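Local coordinates for epidermal growth factor receptor pathway substrate 8-like protein 1 (Mus musculus, PDB 2CY5), which probably acts as an adaptor in receptor tyrosine kinase signalling, its phosphotyrosine-binding (PTB) domain being of the kind that docks peptide motifs of partner proteins, at residues 8-13 and 50-55; 14-19 and 44-49; 77-82 and 97-102. All coordinates share one frame; numbering follows the deposited sequence.

Interaction 1: residues 8-13 and 50-55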
loop_
_atom_site.group_PDB
_atom_site.type_symbol
_atom_site.label_atom_id
_atom_site.label_comp_id
_atom_site.label_asym_id
_atom_site.label_seq_id
_atom_site.Cartn_x
_atom_site.Cartn_y
_atom_site.Cartn_z
ATOM N N VAL A 8 -7.473 -6.451 -22.682
ATOM C CA VAL A 8 -6.284 -5.867 -21.988
ATOM C C VAL A 8 -5.892 -4.623 -22.704
ATOM O O VAL A 8 -5.719 -4.645 -24.011
ATOM C CB VAL A 8 -5.121 -6.825 -22.102
ATOM C CG1 VAL A 8 -3.895 -6.212 -21.468
ATOM C CG2 VAL A 8 -5.527 -8.145 -21.489
ATOM N N SER A 9 -5.834 -3.487 -21.989
ATOM C CA SER A 9 -5.392 -2.315 -22.680
ATOM C C SER A 9 -4.389 -1.669 -21.717
ATOM O O SER A 9 -4.465 -1.902 -20.445
ATOM C CB SER A 9 -6.554 -1.331 -22.851
ATOM O OG SER A 9 -7.705 -1.875 -23.483
ATOM N N GLN A 10 -3.524 -0.846 -22.260
ATOM C CA GLN A 10 -2.569 0.006 -21.437
ATOM C C GLN A 10 -2.583 1.428 -21.779
ATOM O O GLN A 10 -2.862 1.845 -22.924
ATOM C CB GLN A 10 -1.124 -0.347 -21.515
ATOM C CG GLN A 10 -0.838 -1.328 -22.563
ATOM C CD GLN A 10 0.641 -1.669 -22.557
ATOM O OE1 GLN A 10 1.076 -2.608 -21.860
ATOM N NE2 GLN A 10 1.429 -0.836 -23.258
ATOM N N TYR A 11 -2.261 2.235 -20.795
ATOM C CA TYR A 11 -2.251 3.665 -20.936
ATOM C C TYR A 11 -1.020 4.234 -20.186
ATOM O O TYR A 11 -0.559 3.647 -19.131
ATOM C CB TYR A 11 -3.460 4.235 -20.232
ATOM C CG TYR A 11 -4.694 3.583 -20.734
ATOM C CD1 TYR A 11 -5.254 2.471 -20.052
ATOM C CD2 TYR A 11 -5.329 4.069 -21.898
ATOM C CE1 TYR A 11 -6.446 1.845 -20.494
ATOM C CE2 TYR A 11 -6.571 3.466 -22.340
ATOM C CZ TYR A 11 -7.114 2.397 -21.647
ATOM O OH TYR A 11 -8.269 1.817 -21.972
ATOM N N HIS A 12 -0.383 5.219 -20.778
ATOM C CA HIS A 12 0.675 5.857 -20.014
ATOM C C HIS A 12 -0.012 6.940 -19.156
ATOM O O HIS A 12 -0.891 7.679 -19.654
ATOM C CB HIS A 12 1.674 6.516 -20.901
ATOM C CG HIS A 12 2.517 5.530 -21.648
ATOM N ND1 HIS A 12 3.851 5.331 -21.358
ATOM C CD2 HIS A 12 2.186 4.626 -22.597
ATOM C CE1 HIS A 12 4.295 4.347 -22.106
ATOM N NE2 HIS A 12 3.304 3.903 -22.865
ATOM N N VAL A 13 0.366 7.005 -17.853
ATOM C CA VAL A 13 -0.207 8.049 -17.035
ATOM C C VAL A 13 0.929 8.562 -16.139
ATOM O O VAL A 13 1.958 7.906 -16.056
ATOM C CB VAL A 13 -1.324 7.441 -16.060
ATOM C CG1 VAL A 13 -2.448 6.824 -16.896
ATOM C CG2 VAL A 13 -0.675 6.423 -15.179
ATOM N N GLU A 50 5.925 8.996 -14.108
ATOM C CA GLU A 50 5.298 8.340 -15.248
ATOM C C GLU A 50 5.173 6.872 -15.035
ATOM O O GLU A 50 6.024 6.225 -14.507
ATOM C CB GLU A 50 6.053 8.666 -16.592
ATOM C CG GLU A 50 5.163 8.141 -17.797
ATOM C CD GLU A 50 5.817 8.460 -19.184
ATOM O OE1 GLU A 50 6.070 9.666 -19.375
ATOM O OE2 GLU A 50 6.062 7.541 -20.018
HETATM N N MSE A 51 4.025 6.298 -15.411
HETATM C CA MSE A 51 3.826 4.880 -15.211
HETATM C C MSE A 51 2.913 4.357 -16.319
HETATM O O MSE A 51 2.171 5.091 -16.974
HETATM C CB MSE A 51 3.020 4.626 -13.886
HETATM C CG MSE A 51 3.797 4.587 -12.650
HETATM SE SE MSE A 51 2.555 4.277 -11.142
HETATM C CE MSE A 51 4.116 4.618 -9.908
ATOM N N LEU A 52 2.941 3.076 -16.452
ATOM C CA LEU A 52 2.071 2.303 -17.385
ATOM C C LEU A 52 0.923 1.681 -16.627
ATOM O O LEU A 52 1.135 0.794 -15.803
ATOM C CB LEU A 52 2.831 1.114 -17.926
ATOM C CG LEU A 52 2.497 0.673 -19.346
ATOM C CD1 LEU A 52 1.768 1.733 -20.184
ATOM C CD2 LEU A 52 3.875 0.341 -19.970
ATOM N N LEU A 53 -0.306 2.097 -16.936
ATOM C CA LEU A 53 -1.482 1.555 -16.251
ATOM C C LEU A 53 -2.188 0.533 -17.197
ATOM O O LEU A 53 -2.555 0.847 -18.393
ATOM C CB LEU A 53 -2.417 2.724 -15.805
ATOM C CG LEU A 53 -3.622 2.270 -14.945
ATOM C CD1 LEU A 53 -4.444 3.464 -14.324
ATOM C CD2 LEU A 53 -4.680 1.574 -15.843
ATOM N N ARG A 54 -2.217 -0.710 -16.759
ATOM C CA ARG A 54 -2.799 -1.782 -17.525
ATOM C C ARG A 54 -4.113 -2.321 -17.005
ATOM O O ARG A 54 -4.275 -2.593 -15.825
ATOM C CB ARG A 54 -1.725 -2.832 -17.737
ATOM C CG ARG A 54 -2.207 -4.008 -18.605
ATOM C CD ARG A 54 -1.161 -5.177 -18.798
ATOM N NE ARG A 54 0.059 -4.708 -19.478
ATOM C CZ ARG A 54 1.212 -5.406 -19.478
ATOM N NH1 ARG A 54 1.321 -6.592 -18.850
ATOM N NH2 ARG A 54 2.274 -4.924 -20.089
ATOM N N VAL A 55 -5.196 -2.302 -17.838
ATOM C CA VAL A 55 -6.484 -2.845 -17.356
ATOM C C VAL A 55 -6.690 -4.215 -18.005
ATOM O O VAL A 55 -6.601 -4.309 -19.255
ATOM C CB VAL A 55 -7.535 -1.930 -17.802
ATOM C CG1 VAL A 55 -8.841 -2.324 -17.281
ATOM C CG2 VAL A 55 -7.155 -0.413 -17.297
HETATM O O HOH W 1 -9.000 -3.208 -21.093
#
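Y11 and L53 form the middle pair of two antiparallel strands, bonded both ways: L53 N reaches Y11 O at 2.7 Å, and Y11 N bonds back to L53 O. S9 with V55 and V13 with M51 (a selenomethionine) repeat this pattern to either side. These side chains share one face of the sheet, most of it tightly packed. V55 CG2 meets the edge of the Y11 ring at CE1, 4.0 Å away, while V13 CG2 rests 4.1 Å from L53 CB. The Y11 hydroxyl goes further, to a hydrogen bond with D125 OD2.

The other face, with Q10, H12 and R54 towards solvent and L52 buried among them, is looser and more polar. L52 CD1 sits over one face of the H12 imidazole, 3.9 Å from its centroid, in a CH-pi contact. H12 ND1 makes a weak bond to E50 OE2, the carboxylate standing steeply to the ring plane. Q10 and R54 run side by side with amide and guanidinium nearly coplanar, 13° apart. The R54 chain runs extended (CG anti to the backbone N, chi1 -177°), then bends at chi3 (-62°), which brings NE within reach of Q10 OE1. Q10 OE1 takes R54 NH2 at 3.2 Å and, weakly, NE. An alanine in place of R54 would probably leave the Q10 amide without this grip and free to turn.

The pairing belongs to the antiparallel sheet of the PTB fold. Strand 59-63 bonds to the far edge of strand 49-55, and helix 118-133 packs I122 against Y11 and V13.

Interaction 2: residues 14-19 and 44-49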
loop_
_atom_site.group_PDB
_atom_site.type_symbol
_atom_site.label_atom_id
_atom_site.label_comp_id
_atom_site.label_asym_id
_atom_site.label_seq_id
_atom_site.Cartn_x
_atom_site.Cartn_y
_atom_site.Cartn_z
ATOM N N ASN A 14 0.635 9.613 -15.400
ATOM C CA ASN A 14 1.563 10.094 -14.355
ATOM C C ASN A 14 0.860 9.850 -13.027
ATOM O O ASN A 14 -0.206 10.421 -12.739
ATOM C CB ASN A 14 1.706 11.645 -14.498
ATOM C CG ASN A 14 2.684 12.015 -15.668
ATOM O OD1 ASN A 14 3.469 11.274 -16.005
ATOM N ND2 ASN A 14 2.530 13.128 -16.232
ATOM N N HIS A 15 1.487 9.101 -12.172
ATOM C CA HIS A 15 0.847 8.969 -10.841
ATOM C C HIS A 15 1.100 10.273 -10.099
ATOM O O HIS A 15 2.245 10.815 -10.147
ATOM C CB HIS A 15 1.570 7.781 -10.166
ATOM C CG HIS A 15 1.222 7.718 -8.706
ATOM N ND1 HIS A 15 1.999 8.312 -7.698
ATOM C CD2 HIS A 15 0.137 7.190 -8.077
ATOM C CE1 HIS A 15 1.393 8.147 -6.526
ATOM N NE2 HIS A 15 0.264 7.463 -6.720
ATOM N N LEU A 16 0.140 10.850 -9.436
ATOM C CA LEU A 16 0.383 12.093 -8.731
ATOM C C LEU A 16 0.508 11.823 -7.208
ATOM O O LEU A 16 1.427 12.334 -6.645
ATOM C CB LEU A 16 -0.767 13.042 -8.893
ATOM C CG LEU A 16 -0.960 13.383 -10.419
ATOM C CD1 LEU A 16 -2.111 14.475 -10.479
ATOM C CD2 LEU A 16 0.343 14.049 -10.915
ATOM N N VAL A 17 -0.423 11.105 -6.567
ATOM C CA VAL A 17 -0.343 10.906 -5.084
ATOM C C VAL A 17 -1.288 9.717 -4.704
ATOM O O VAL A 17 -2.221 9.368 -5.489
ATOM C CB VAL A 17 -0.938 12.245 -4.373
ATOM C CG1 VAL A 17 -2.475 12.271 -4.311
ATOM C CG2 VAL A 17 -0.413 12.239 -2.928
ATOM N N THR A 18 -0.966 8.998 -3.613
ATOM C CA THR A 18 -1.815 7.995 -3.035
ATOM C C THR A 18 -1.909 8.413 -1.546
ATOM O O THR A 18 -0.823 8.712 -0.910
ATOM C CB THR A 18 -1.170 6.701 -3.141
ATOM O OG1 THR A 18 -1.106 6.264 -4.515
ATOM C CG2 THR A 18 -1.983 5.656 -2.294
ATOM N N PHE A 19 -3.078 8.482 -0.946
ATOM C CA PHE A 19 -3.172 8.822 0.460
ATOM C C PHE A 19 -4.290 8.019 1.090
ATOM O O PHE A 19 -5.220 7.584 0.370
ATOM C CB PHE A 19 -3.324 10.372 0.636
ATOM C CG PHE A 19 -4.628 10.963 0.112
ATOM C CD1 PHE A 19 -5.800 10.757 0.755
ATOM C CD2 PHE A 19 -4.585 11.743 -1.078
ATOM C CE1 PHE A 19 -7.032 11.326 0.237
ATOM C CE2 PHE A 19 -5.778 12.324 -1.621
ATOM C CZ PHE A 19 -6.980 12.119 -0.983
ATOM N N GLY A 44 3.870 20.750 -1.392
ATOM C CA GLY A 44 5.040 20.129 -2.022
ATOM C C GLY A 44 5.042 18.613 -1.907
ATOM O O GLY A 44 6.121 17.932 -1.989
ATOM N N ARG A 45 3.844 18.029 -1.734
ATOM C CA ARG A 45 3.733 16.542 -1.658
ATOM C C ARG A 45 3.357 15.853 -2.919
ATOM O O ARG A 45 3.216 14.653 -2.916
ATOM C CB ARG A 45 2.672 16.135 -0.606
ATOM C CG ARG A 45 2.977 16.845 0.747
ATOM C CD ARG A 45 2.668 15.974 1.865
ATOM N NE ARG A 45 1.442 16.283 2.451
ATOM C CZ ARG A 45 0.774 15.429 3.244
ATOM N NH1 ARG A 45 1.270 14.209 3.540
ATOM N NH2 ARG A 45 -0.446 15.758 3.682
ATOM N N VAL A 46 3.193 16.561 -4.021
ATOM C CA VAL A 46 2.743 15.874 -5.229
ATOM C C VAL A 46 3.824 15.929 -6.253
ATOM O O VAL A 46 4.210 17.026 -6.623
ATOM C CB VAL A 46 1.464 16.587 -5.723
ATOM C CG1 VAL A 46 0.970 16.011 -7.067
ATOM C CG2 VAL A 46 0.340 16.438 -4.658
ATOM N N TRP A 47 4.312 14.809 -6.742
ATOM C CA TRP A 47 5.331 14.839 -7.789
ATOM C C TRP A 47 4.962 13.731 -8.810
ATOM O O TRP A 47 4.860 12.578 -8.455
ATOM C CB TRP A 47 6.774 14.564 -7.238
ATOM C CG TRP A 47 7.184 15.667 -6.253
ATOM C CD1 TRP A 47 6.803 15.760 -4.890
ATOM C CD2 TRP A 47 7.825 16.936 -6.561
ATOM N NE1 TRP A 47 7.156 17.013 -4.371
ATOM C CE2 TRP A 47 7.774 17.742 -5.340
ATOM C CE3 TRP A 47 8.430 17.469 -7.712
ATOM C CZ2 TRP A 47 8.314 19.059 -5.283
ATOM C CZ3 TRP A 47 8.970 18.793 -7.641
ATOM C CH2 TRP A 47 8.908 19.560 -6.427
ATOM N N ALA A 48 4.743 14.159 -10.049
ATOM C CA ALA A 48 4.343 13.324 -11.178
ATOM C C ALA A 48 5.345 12.284 -11.527
ATOM O O ALA A 48 6.564 12.526 -11.753
ATOM C CB ALA A 48 3.993 14.256 -12.401
ATOM N N GLN A 49 4.893 11.070 -11.553
ATOM C CA GLN A 49 5.803 9.971 -11.890
ATOM C C GLN A 49 5.201 9.213 -12.988
ATOM O O GLN A 49 4.093 8.695 -12.816
ATOM C CB GLN A 49 6.000 9.081 -10.692
ATOM C CG GLN A 49 6.838 7.854 -10.976
ATOM C CD GLN A 49 7.201 7.090 -9.660
ATOM O OE1 GLN A 49 7.575 7.721 -8.649
ATOM N NE2 GLN A 49 7.115 5.740 -9.678
HETATM O O HOH W 2 4.211 10.007 -7.861
#
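L16 and V46 meet beside a classic beta bulge, in which L16 and V17 of strand 9-20 both face F111 of strand 108-114. The irregular run 44-49, leading from helix 30-42 into strand 49-55, lies along the other edge of the strand, away from 108-114.

The backbone bonds are few. H15 and Q49 form one antiparallel hydrogen-bonded pair: H15 N gives to Q49 O at 2.7 Å, and Q49 N returns the bond to H15 O. CA of N14 and of A48 add C-H...O contacts to these same two oxygens.

Apolar contacts come next. L16 CG, anti to the carbonyl carbon (chi1 -61°), carries CD2 to A48 CB, while L16 CB itself lies 3.9 Å from V46 CG1. V17 CB approaches V46 CG2 more loosely, at 4.4 Å, and its side chain also packs on L37 and M40 of helix 30-42.

Most of the polar side-chain bonds hold the imidazole of H15. NE2 is hydrogen-bonded to T18 OG1 at 2.9 Å, and T18 OG1 is also bonded to H110 ND1. A water in the ring plane lies 2.8 Å from H15 ND1 and donates to H15 O and W47 O. F112 adds an edge-to-face ring contact. Separately, the indole of W47 turns back on its own segment, its NE1 bonding G44 O at 2.8 Å from above the carbonyl plane.

Interaction 3: residues 77-82 and 97-102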
loop_
_atom_site.group_PDB
_atom_site.type_symbol
_atom_site.label_atom_id
_atom_site.label_comp_id
_atom_site.label_asym_id
_atom_site.label_seq_id
_atom_site.Cartn_x
_atom_site.Cartn_y
_atom_site.Cartn_z
ATOM N N ASP A 77 -11.599 -6.894 -7.464
ATOM C CA ASP A 77 -12.378 -7.015 -6.195
ATOM C C ASP A 77 -11.978 -5.910 -5.156
ATOM O O ASP A 77 -12.760 -5.551 -4.342
ATOM C CB ASP A 77 -11.997 -8.373 -5.561
ATOM C CG ASP A 77 -12.946 -8.775 -4.536
ATOM O OD1 ASP A 77 -12.630 -9.729 -3.787
ATOM O OD2 ASP A 77 -14.021 -8.105 -4.525
ATOM N N ALA A 78 -10.695 -5.458 -5.198
ATOM C CA ALA A 78 -10.131 -4.391 -4.367
ATOM C C ALA A 78 -10.550 -2.991 -4.819
ATOM O O ALA A 78 -10.440 -2.062 -4.055
ATOM C CB ALA A 78 -8.557 -4.507 -4.415
ATOM N N ILE A 79 -11.051 -2.765 -6.027
ATOM C CA ILE A 79 -11.429 -1.356 -6.408
ATOM C C ILE A 79 -12.795 -0.954 -5.928
ATOM O O ILE A 79 -13.766 -1.565 -6.277
ATOM C CB ILE A 79 -11.282 -1.245 -8.001
ATOM C CG1 ILE A 79 -9.858 -1.686 -8.320
ATOM C CG2 ILE A 79 -11.600 0.108 -8.522
ATOM C CD1 ILE A 79 -9.517 -1.615 -9.808
ATOM N N VAL A 80 -12.950 0.110 -5.198
ATOM C CA VAL A 80 -14.232 0.385 -4.656
ATOM C C VAL A 80 -14.787 1.489 -5.448
ATOM O O VAL A 80 -15.968 1.653 -5.431
ATOM C CB VAL A 80 -14.204 0.701 -3.089
ATOM C CG1 VAL A 80 -12.901 0.277 -2.405
ATOM C CG2 VAL A 80 -14.155 2.163 -2.849
ATOM N N ARG A 81 -13.967 2.293 -6.120
ATOM C CA ARG A 81 -14.522 3.381 -6.937
ATOM C C ARG A 81 -13.554 3.873 -8.018
ATOM O O ARG A 81 -12.311 3.988 -7.761
ATOM C CB ARG A 81 -14.844 4.623 -6.142
ATOM C CG ARG A 81 -15.611 5.544 -7.069
ATOM C CD ARG A 81 -16.583 6.519 -6.318
ATOM N NE ARG A 81 -17.241 7.429 -7.223
ATOM C CZ ARG A 81 -17.670 8.613 -6.862
ATOM N NH1 ARG A 81 -17.549 9.008 -5.588
ATOM N NH2 ARG A 81 -18.076 9.452 -7.815
ATOM N N CYS A 82 -14.088 4.316 -9.191
ATOM C CA CYS A 82 -13.142 4.826 -10.189
ATOM C C CYS A 82 -13.846 6.020 -10.816
ATOM O O CYS A 82 -14.994 5.834 -11.217
ATOM C CB CYS A 82 -12.903 3.711 -11.249
ATOM S SG CYS A 82 -11.851 4.397 -12.560
ATOM N N LEU A 97 -8.818 6.643 -8.381
ATOM C CA LEU A 97 -9.147 5.225 -8.055
ATOM C C LEU A 97 -9.149 5.044 -6.519
ATOM O O LEU A 97 -8.185 5.424 -5.849
ATOM C CB LEU A 97 -8.135 4.198 -8.620
ATOM C CG LEU A 97 -8.188 3.734 -10.018
ATOM C CD1 LEU A 97 -6.859 2.884 -10.246
ATOM C CD2 LEU A 97 -9.404 2.814 -10.103
ATOM N N VAL A 98 -10.230 4.542 -5.950
ATOM C CA VAL A 98 -10.190 4.285 -4.504
ATOM C C VAL A 98 -10.087 2.771 -4.414
ATOM O O VAL A 98 -10.921 2.049 -5.034
ATOM C CB VAL A 98 -11.476 4.752 -3.875
ATOM C CG1 VAL A 98 -11.476 4.376 -2.238
ATOM C CG2 VAL A 98 -11.762 6.222 -4.283
ATOM N N CYS A 99 -9.110 2.198 -3.637
ATOM C CA CYS A 99 -8.984 0.743 -3.533
ATOM C C CYS A 99 -9.094 0.422 -1.992
ATOM O O CYS A 99 -8.798 1.321 -1.124
ATOM C CB CYS A 99 -7.596 0.356 -3.987
ATOM S SG CYS A 99 -7.570 0.771 -5.719
ATOM N N GLN A 100 -9.487 -0.791 -1.678
ATOM C CA GLN A 100 -9.483 -1.229 -0.219
ATOM C C GLN A 100 -8.681 -2.492 -0.341
ATOM O O GLN A 100 -9.178 -3.542 -0.870
ATOM C CB GLN A 100 -10.930 -1.555 0.279
ATOM C CG GLN A 100 -10.950 -2.232 1.765
ATOM C CD GLN A 100 -10.145 -1.331 2.732
ATOM O OE1 GLN A 100 -8.987 -1.600 3.078
ATOM N NE2 GLN A 100 -10.736 -0.265 3.128
ATOM N N GLU A 101 -7.402 -2.405 -0.065
ATOM C CA GLU A 101 -6.549 -3.595 -0.136
ATOM C C GLU A 101 -6.939 -4.470 1.135
ATOM O O GLU A 101 -7.249 -3.935 2.287
ATOM C CB GLU A 101 -5.111 -3.212 -0.058
ATOM C CG GLU A 101 -4.660 -2.471 -1.284
ATOM C CD GLU A 101 -3.191 -2.177 -1.227
ATOM O OE1 GLU A 101 -2.420 -3.109 -0.902
ATOM O OE2 GLU A 101 -2.778 -1.011 -1.508
ATOM N N PRO A 102 -7.004 -5.804 0.953
ATOM C CA PRO A 102 -7.375 -6.746 2.069
ATOM C C PRO A 102 -6.561 -6.607 3.378
ATOM O O PRO A 102 -7.104 -6.563 4.499
ATOM C CB PRO A 102 -7.144 -8.149 1.442
ATOM C CG PRO A 102 -5.875 -7.905 0.498
ATOM C CD PRO A 102 -6.353 -6.535 -0.178
#
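V98 O is gripped by two successive backbone N-H groups, V80 N at 2.8 Å and R81 N at 3.2 Å. Two residues of one strand thus face a single residue of the other, a classic beta bulge that shifts the register by one between I79 and R81. Beyond it, V98 N bonds to R81 O at 2.8 Å, and before it Q100 N reaches A78 O.

The side chains divide between the two faces. On the buried one, L97 CD2 touches both I79 CG2 and C82; with SG anti to the backbone N (chi1 175°), the sulfur of C82 as well as its CB lies 3.8 Å from L97 CD2. I79 CG1 comes to 4.2 Å from C99 SG. V98 and R81 are on the other face, where V98 CG2 lies against R81 CB; at the bulge V80 CG2 presses on V98 CG1 at 3.5 Å and V80 CG1 reaches Q100 CB.

These segments belong to the hairpin of strands 79-85 and 94-99, at one end of the sheet's strand order. On its other edge strand 94-99 is bonded through the backbone to strand 108-114, while helix 118-133 packs L130 on I79 and I126 on C82.

Interactions 1 and 2 share strand 9-20 and pair it with consecutive parts of the chain, touching where M51 SE meets H15 CB. Regular pairing in residues 50-55 gives way to a single bridge at Q49, beyond which apolar contacts and a water take over. Interaction 3 lies elsewhere in the same sheet, its centre about 17 Å from that of interaction 1, with strand 108-114 between it and strand 9-20. Interactions 1 and 3 both bury a largely apolar face against helix 118-133; in interaction 2 the strand side is mostly buried, while A48 and W47 are exposed. Interaction 1 carries polar side-chain bonds on its outer face, whereas the V80, V98 and R81 side chains of interaction 3 meet through hydrocarbon.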